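Local coordinates for protein aminodeoxyfutalosine deaminase (Deinococcus radiodurans, PDB 2IMR) that catalyses the zinc-dependent deamination of aminodeoxyfutalosine to futalosine, a step of menaquinone biosynthesis, at residues F337-P340 with A341-A345; E367-F370 with A371-Y375; G377-P380 with R381-V384. All blocks are in the same frame, centred on the assembly; numbering follows the deposited sequence.

Overall arrangement
The three contacts, two helix starts and a helix end with their flanking loop residues, pack against one another in the amidohydrolase part of the chain. Trp339 of contact 1 is their common centre: its ring lies on Tyr375 of contact 2 and on Leu378, Val382 and Leu383 of contact 3, with CZ3 of Trp339 3.5 Å from Leu383 CD2. Contacts 1 and 2 are also joined by a probable hydrogen bond, Tyr375 OH to Phe337 O, 2.6 Å. Contacts 2 and 3, centres about 9 Å apart, meet where Leu383 covers Ala371. The Glu367 and Phe337 side chains are about 12 and 14 Å from the zinc ion; contact 3 takes no part in the metal site.

Contact 1. Residues F337-P340 with A341-A345; sequences FDWP and AFAAA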
loop_
_atom_site.group_PDB
_atom_site.type_symbol
_atom_site.label_atom_id
_atom_site.label_comp_id
_atom_site.label_asym_id
_atom_site.label_seq_id
_atom_site.Cartn_x
_atom_site.Cartn_y
_atom_site.Cartn_z
ATOM N N PHE A 337 3.801 -11.997 -4.700
ATOM C CA PHE A 337 2.875 -12.032 -3.565
ATOM C C PHE A 337 1.845 -13.127 -3.840
ATOM O O PHE A 337 1.249 -13.161 -4.914
ATOM C CB PHE A 337 2.172 -10.672 -3.449
ATOM C CG PHE A 337 1.065 -10.626 -2.431
ATOM C CD1 PHE A 337 1.342 -10.698 -1.068
ATOM C CD2 PHE A 337 -0.262 -10.466 -2.838
ATOM C CE1 PHE A 337 0.324 -10.607 -0.127
ATOM C CE2 PHE A 337 -1.289 -10.374 -1.905
ATOM C CZ PHE A 337 -0.997 -10.444 -0.542
ATOM N N ASP A 338 1.633 -14.014 -2.875
ATOM C CA ASP A 338 0.668 -15.097 -3.058
ATOM C C ASP A 338 -0.736 -14.601 -2.723
ATOM O O ASP A 338 -1.276 -14.905 -1.664
ATOM C CB ASP A 338 1.024 -16.284 -2.154
ATOM C CG ASP A 338 0.346 -17.570 -2.594
ATOM O OD1 ASP A 338 -0.698 -17.485 -3.271
ATOM O OD2 ASP A 338 0.852 -18.658 -2.257
ATOM N N TRP A 339 -1.331 -13.831 -3.627
ATOM C CA TRP A 339 -2.660 -13.296 -3.370
ATOM C C TRP A 339 -3.687 -14.401 -3.111
ATOM O O TRP A 339 -4.456 -14.327 -2.153
ATOM C CB TRP A 339 -3.124 -12.422 -4.541
ATOM C CG TRP A 339 -4.245 -11.483 -4.186
ATOM C CD1 TRP A 339 -5.320 -11.746 -3.384
ATOM C CD2 TRP A 339 -4.424 -10.146 -4.668
ATOM N NE1 TRP A 339 -6.158 -10.659 -3.340
ATOM C CE2 TRP A 339 -5.632 -9.662 -4.119
ATOM C CE3 TRP A 339 -3.681 -9.311 -5.513
ATOM C CZ2 TRP A 339 -6.115 -8.378 -4.388
ATOM C CZ3 TRP A 339 -4.160 -8.034 -5.784
ATOM C CH2 TRP A 339 -5.367 -7.580 -5.221
ATOM N N PRO A 340 -3.720 -15.439 -3.960
ATOM C CA PRO A 340 -4.715 -16.485 -3.691
ATOM C C PRO A 340 -4.637 -17.088 -2.287
ATOM O O PRO A 340 -5.670 -17.383 -1.676
ATOM C CB PRO A 340 -4.474 -17.509 -4.805
ATOM C CG PRO A 340 -3.103 -17.187 -5.328
ATOM C CD PRO A 340 -3.002 -15.696 -5.217
ATOM N N ALA A 341 -3.422 -17.253 -1.767
ATOM C CA ALA A 341 -3.239 -17.812 -0.430
ATOM C C ALA A 341 -3.777 -16.853 0.634
ATOM O O ALA A 341 -4.434 -17.272 1.586
ATOM C CB ALA A 341 -1.761 -18.105 -0.182
ATOM N N PHE A 342 -3.497 -15.563 0.470
ATOM C CA PHE A 342 -3.969 -14.562 1.418
ATOM C C PHE A 342 -5.488 -14.417 1.348
ATOM O O PHE A 342 -6.157 -14.264 2.373
ATOM C CB PHE A 342 -3.293 -13.216 1.143
ATOM C CG PHE A 342 -1.938 -13.074 1.790
ATOM C CD1 PHE A 342 -1.814 -12.490 3.049
ATOM C CD2 PHE A 342 -0.792 -13.533 1.151
ATOM C CE1 PHE A 342 -0.560 -12.367 3.665
ATOM C CE2 PHE A 342 0.465 -13.416 1.755
ATOM C CZ PHE A 342 0.579 -12.831 3.014
ATOM N N ALA A 343 -6.027 -14.471 0.136
ATOM C CA ALA A 343 -7.467 -14.354 -0.062
ATOM C C ALA A 343 -8.176 -15.528 0.615
ATOM O O ALA A 343 -9.172 -15.347 1.313
ATOM C CB ALA A 343 -7.784 -14.338 -1.544
ATOM N N ALA A 344 -7.650 -16.729 0.406
ATOM C CA ALA A 344 -8.227 -17.932 0.998
ATOM C C ALA A 344 -8.199 -17.858 2.526
ATOM O O ALA A 344 -9.101 -18.364 3.193
ATOM C CB ALA A 344 -7.472 -19.162 0.515
ATOM N N ALA A 345 -7.172 -17.215 3.077
ATOM C CA ALA A 345 -7.043 -17.082 4.528
ATOM C C ALA A 345 -7.935 -15.972 5.073
ATOM O O ALA A 345 -8.043 -15.788 6.289
ATOM C CB ALA A 345 -5.585 -16.816 4.906
#
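Ala341 sets its methyl group against the carboxylate of Asp338, nearly as close to both oxygens as to CG, while its backbone N donates to Asp338 OD1 at 3.1 Å, the bond that caps the start of helix 339-344. The amide reaches OD1 from above the carboxylate plane, 62° out of it. Aspartate suits an N-cap because its short side chain can reach forward to an amide of the first turn, and a negative charge there is likely to be stabilised by the helix dipole. Alanine suits the third position of the helix, its small methyl CB lying 3.2 Å from Asp338 CG.

Phe342, one residue on, makes the aromatic half of the contact. Its ring and that of Phe337 form an offset stack, centroids 4.6 Å apart and planes inclined at 27°. Phe337 CE1 lies over one face of the Phe342 ring, displaced toward its rim, and is 3.4 Å from CD2 of Phe342. With CG of Phe337 set opposite its own backbone N (chi1 173°), the ring swings forward along the chain to meet a partner five residues later. The hydrophobic pair thus brackets the N-cap, one ring before it and one inside the helix, in the manner of a hydrophobic staple. Both rings press on Val322 of strand 322-324, and Phe342 also meets Ile312 of helix 309-318.

Pro340, in the first turn, needs no amide hydrogen; its O accepts from Ala344 N at 2.9 Å. Beside it, Trp339 O takes the amide of Ala343, whose small CB fits at the edge of the indole, 4.0 Å from Trp339 CD1.

Contact 2. Residues E367-F370 with A371-Y375; sequences EVTF and ARQLY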
loop_
_atom_site.group_PDB
_atom_site.type_symbol
_atom_site.label_atom_id
_atom_site.label_comp_id
_atom_site.label_asym_id
_atom_site.label_seq_id
_atom_site.Cartn_x
_atom_site.Cartn_y
_atom_site.Cartn_z
ATOM N N GLU A 367 -1.759 -1.400 -11.742
ATOM C CA GLU A 367 -1.397 -2.529 -10.891
ATOM C C GLU A 367 -2.480 -3.590 -11.013
ATOM O O GLU A 367 -2.209 -4.781 -10.902
ATOM C CB GLU A 367 -1.269 -2.092 -9.429
ATOM C CG GLU A 367 -0.159 -1.075 -9.170
ATOM C CD GLU A 367 1.235 -1.603 -9.481
ATOM O OE1 GLU A 367 1.403 -2.834 -9.616
ATOM O OE2 GLU A 367 2.173 -0.775 -9.574
ATOM N N VAL A 368 -3.715 -3.147 -11.237
ATOM C CA VAL A 368 -4.831 -4.071 -11.392
ATOM C C VAL A 368 -4.586 -4.898 -12.650
ATOM O O VAL A 368 -4.737 -6.118 -12.648
ATOM C CB VAL A 368 -6.176 -3.307 -11.516
ATOM C CG1 VAL A 368 -7.293 -4.258 -11.955
ATOM C CG2 VAL A 368 -6.531 -2.676 -10.174
ATOM N N THR A 369 -4.192 -4.223 -13.723
ATOM C CA THR A 369 -3.911 -4.901 -14.978
ATOM C C THR A 369 -2.783 -5.903 -14.785
ATOM O O THR A 369 -2.874 -7.045 -15.230
ATOM C CB THR A 369 -3.519 -3.886 -16.065
ATOM O OG1 THR A 369 -4.650 -3.060 -16.358
ATOM C CG2 THR A 369 -3.056 -4.592 -17.334
ATOM N N PHE A 370 -1.724 -5.472 -14.109
ATOM C CA PHE A 370 -0.572 -6.334 -13.857
ATOM C C PHE A 370 -0.964 -7.533 -12.994
ATOM O O PHE A 370 -0.526 -8.655 -13.241
ATOM C CB PHE A 370 0.533 -5.546 -13.141
ATOM C CG PHE A 370 1.882 -6.199 -13.213
ATOM C CD1 PHE A 370 2.649 -6.115 -14.373
ATOM C CD2 PHE A 370 2.382 -6.917 -12.133
ATOM C CE1 PHE A 370 3.894 -6.737 -14.455
ATOM C CE2 PHE A 370 3.622 -7.541 -12.204
ATOM C CZ PHE A 370 4.382 -7.453 -13.369
ATOM N N ALA A 371 -1.784 -7.284 -11.975
ATOM C CA ALA A 371 -2.221 -8.338 -11.070
ATOM C C ALA A 371 -3.081 -9.375 -11.795
ATOM O O ALA A 371 -3.044 -10.561 -11.469
ATOM C CB ALA A 371 -2.995 -7.731 -9.903
ATOM N N ARG A 372 -3.863 -8.927 -12.774
ATOM C CA ARG A 372 -4.702 -9.849 -13.531
ATOM C C ARG A 372 -3.802 -10.875 -14.213
ATOM O O ARG A 372 -4.127 -12.060 -14.291
ATOM C CB ARG A 372 -5.517 -9.085 -14.580
ATOM C CG ARG A 372 -6.329 -9.980 -15.501
ATOM C CD ARG A 372 -7.468 -10.676 -14.764
ATOM N NE ARG A 372 -8.171 -11.613 -15.640
ATOM C CZ ARG A 372 -7.673 -12.778 -16.039
ATOM N NH1 ARG A 372 -6.468 -13.160 -15.635
ATOM N NH2 ARG A 372 -8.371 -13.554 -16.860
ATOM N N GLN A 373 -2.658 -10.410 -14.698
ATOM C CA GLN A 373 -1.713 -11.277 -15.378
ATOM C C GLN A 373 -0.999 -12.214 -14.401
ATOM O O GLN A 373 -0.726 -13.372 -14.723
ATOM C CB GLN A 373 -0.712 -10.418 -16.142
ATOM C CG GLN A 373 -1.409 -9.391 -17.019
ATOM C CD GLN A 373 -0.460 -8.402 -17.652
ATOM O OE1 GLN A 373 0.705 -8.297 -17.262
ATOM N NE2 GLN A 373 -0.961 -7.655 -18.634
ATOM N N LEU A 374 -0.702 -11.713 -13.205
ATOM C CA LEU A 374 -0.030 -12.525 -12.190
ATOM C C LEU A 374 -0.906 -13.647 -11.649
ATOM O O LEU A 374 -0.418 -14.738 -11.348
ATOM C CB LEU A 374 0.394 -11.664 -10.996
ATOM C CG LEU A 374 1.473 -10.599 -11.158
ATOM C CD1 LEU A 374 1.597 -9.819 -9.839
ATOM C CD2 LEU A 374 2.797 -11.252 -11.519
ATOM N N TYR A 375 -2.197 -13.375 -11.506
ATOM C CA TYR A 375 -3.107 -14.357 -10.933
ATOM C C TYR A 375 -4.238 -14.773 -11.866
ATOM O O TYR A 375 -5.393 -14.380 -11.678
ATOM C CB TYR A 375 -3.670 -13.798 -9.626
ATOM C CG TYR A 375 -2.607 -13.132 -8.770
ATOM C CD1 TYR A 375 -2.554 -11.743 -8.641
ATOM C CD2 TYR A 375 -1.637 -13.890 -8.121
ATOM C CE1 TYR A 375 -1.554 -11.128 -7.888
ATOM C CE2 TYR A 375 -0.636 -13.288 -7.365
ATOM C CZ TYR A 375 -0.599 -11.910 -7.255
ATOM O OH TYR A 375 0.404 -11.317 -6.524
HETATM O O HOH W 1 2.000 -9.405 -14.740
#
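Phe370 and Leu374, at the i to i+4 spacing of a helical turn, bring ring and isobutyl group together on one flank of helix 365-374. Leu374 CD1 approaches Phe370 CD2 to 3.8 Å, and its other methyl, CD2, touches the ring at CE2. Phe370 CG stands opposite its backbone N, on the carbonyl side (chi1 -162°), which brings the ring beside Leu374 and a water.

That water lies 3.1 Å above the ring plane, over its centre, and donates to Phe370 O and to Gln373 OE1, both at 3.0 Å. Gln373 suits the place because its long, extended chain carries the amide alongside Thr369 and across Phe370, turning OE1 to the water. Beneath these side chains runs the helix backbone: Ala371 N donates to Glu367 O at 2.8 Å, and Leu374 N to Phe370 O at 3.1 Å.

Farther out in this amidohydrolase fold, the Glu367 side chain lies about 7 Å from that of the zinc ligand Asp354. Glu367 OE2 forms a salt bridge with Arg327, whose helix 326-331 also presents Pro326 to Phe370 and Leu374. On another flank, small Ala371 admits Leu383 of helix 380-395; Ala387 of the same helix meets Val368, so helix 365-374 touches both helices.

Contact 3. Residues G377-P380 with R381-V384; sequences GLDP and RVLV
Asp379 OD1 is gripped by two nitrogens of Arg381: NE donates at 3.1 Å along a fairly straight path, N-H...O 161°, and NH2 adds a weak, long bond of 3.5 Å. The NE bond uses the syn lone pair of OD1, and the oxygen lies close to the guanidinium plane. NE is also near OD2, completing a salt bridge, although the modelled place of OD2 is less sure. This is the entry into helix 380-395 of the amidohydrolase barrel domain, an Asp-Pro-Arg sequence leading from loop to helix.

Carboxylate and guanidinium planes stand 67° apart, so the charges meet at an angle and do not form the flat, two-pronged pair of the ideal case. The arginine reaches its partner only two residues back by bending at its third torsion (chi3 -80°), which turns NE toward the acid. With an alanine in place of Arg381, the Asp379 carboxylate would probably lose its charged mate and be freer to turn.

Pro380 suits the start of a helix, since its fixed phi is helical and it has no amide hydrogen to satisfy. The backbone turns at once: Val382 N donates to Asp379 O at 2.8 Å, and Val384 N to Pro380 O at 3.2 Å. Leu378 suits the approach to the helix because its branched end can lie against apolar neighbours. Leu378, Val382 and Leu383 all touch Trp339 of helix 339-344, while Pro380 and Val384 touch Val45 of strand 45-47. Leu378 and Leu383 themselves meet by one methyl each, CD2 of Leu378 resting 3.8 Å from CD2 of Leu383.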
loop_
_atom_site.group_PDB
_atom_site.type_symbol
_atom_site.label_atom_id
_atom_site.label_comp_id
_atom_site.label_asym_id
_atom_site.label_seq_id
_atom_site.Cartn_x
_atom_site.Cartn_y
_atom_site.Cartn_z
ATOM N N GLY A 377 -5.961 -17.470 -12.131
ATOM C CA GLY A 377 -7.089 -18.150 -11.516
ATOM C C GLY A 377 -7.874 -17.296 -10.539
ATOM O O GLY A 377 -8.962 -17.678 -10.101
ATOM N N LEU A 378 -7.330 -16.133 -10.198
ATOM C CA LEU A 378 -7.985 -15.238 -9.253
ATOM C C LEU A 378 -9.106 -14.430 -9.907
ATOM O O LEU A 378 -8.926 -13.836 -10.971
ATOM C CB LEU A 378 -6.948 -14.295 -8.642
ATOM C CG LEU A 378 -7.370 -13.482 -7.417
ATOM C CD1 LEU A 378 -7.741 -14.428 -6.282
ATOM C CD2 LEU A 378 -6.226 -12.571 -6.997
ATOM N N ASP A 379 -10.267 -14.414 -9.265
ATOM C CA ASP A 379 -11.415 -13.677 -9.779
ATOM C C ASP A 379 -11.100 -12.183 -9.891
ATOM O O ASP A 379 -10.790 -11.534 -8.897
ATOM C CB ASP A 379 -12.613 -13.887 -8.858
ATOM C CG ASP A 379 -13.823 -13.095 -9.291
ATOM O OD1 ASP A 379 -14.212 -13.197 -10.474
ATOM O OD2 ASP A 379 -14.390 -12.375 -8.444
ATOM N N PRO A 380 -11.171 -11.626 -11.111
ATOM C CA PRO A 380 -10.899 -10.207 -11.376
ATOM C C PRO A 380 -11.656 -9.258 -10.454
ATOM O O PRO A 380 -11.189 -8.157 -10.162
ATOM C CB PRO A 380 -11.313 -10.052 -12.833
ATOM C CG PRO A 380 -10.927 -11.378 -13.411
ATOM C CD PRO A 380 -11.451 -12.342 -12.369
ATOM N N ARG A 381 -12.829 -9.687 -10.001
ATOM C CA ARG A 381 -13.638 -8.870 -9.107
ATOM C C ARG A 381 -12.888 -8.607 -7.803
ATOM O O ARG A 381 -13.041 -7.554 -7.184
ATOM C CB ARG A 381 -14.976 -9.566 -8.830
ATOM C CG ARG A 381 -15.908 -9.572 -10.040
ATOM C CD ARG A 381 -17.180 -10.382 -9.818
ATOM N NE ARG A 381 -16.950 -11.813 -9.988
ATOM C CZ ARG A 381 -17.916 -12.709 -10.172
ATOM N NH1 ARG A 381 -19.186 -12.325 -10.212
ATOM N NH2 ARG A 381 -17.610 -13.990 -10.325
ATOM N N VAL A 382 -12.075 -9.572 -7.393
ATOM C CA VAL A 382 -11.292 -9.445 -6.171
ATOM C C VAL A 382 -10.249 -8.336 -6.318
ATOM O O VAL A 382 -9.981 -7.593 -5.373
ATOM C CB VAL A 382 -10.578 -10.779 -5.843
ATOM C CG1 VAL A 382 -9.581 -10.584 -4.712
ATOM C CG2 VAL A 382 -11.609 -11.833 -5.467
ATOM N N LEU A 383 -9.670 -8.230 -7.509
ATOM C CA LEU A 383 -8.648 -7.222 -7.779
ATOM C C LEU A 383 -9.213 -5.813 -7.705
ATOM O O LEU A 383 -8.633 -4.934 -7.067
ATOM C CB LEU A 383 -8.028 -7.459 -9.160
ATOM C CG LEU A 383 -7.423 -8.844 -9.398
ATOM C CD1 LEU A 383 -6.924 -8.954 -10.830
ATOM C CD2 LEU A 383 -6.279 -9.076 -8.415
ATOM N N VAL A 384 -10.352 -5.598 -8.354
ATOM C CA VAL A 384 -10.973 -4.283 -8.353
ATOM C C VAL A 384 -11.451 -3.884 -6.963
ATOM O O VAL A 384 -11.228 -2.756 -6.525
ATOM C CB VAL A 384 -12.135 -4.232 -9.369
ATOM C CG1 VAL A 384 -12.846 -2.892 -9.302
ATOM C CG2 VAL A 384 -11.583 -4.463 -10.765
#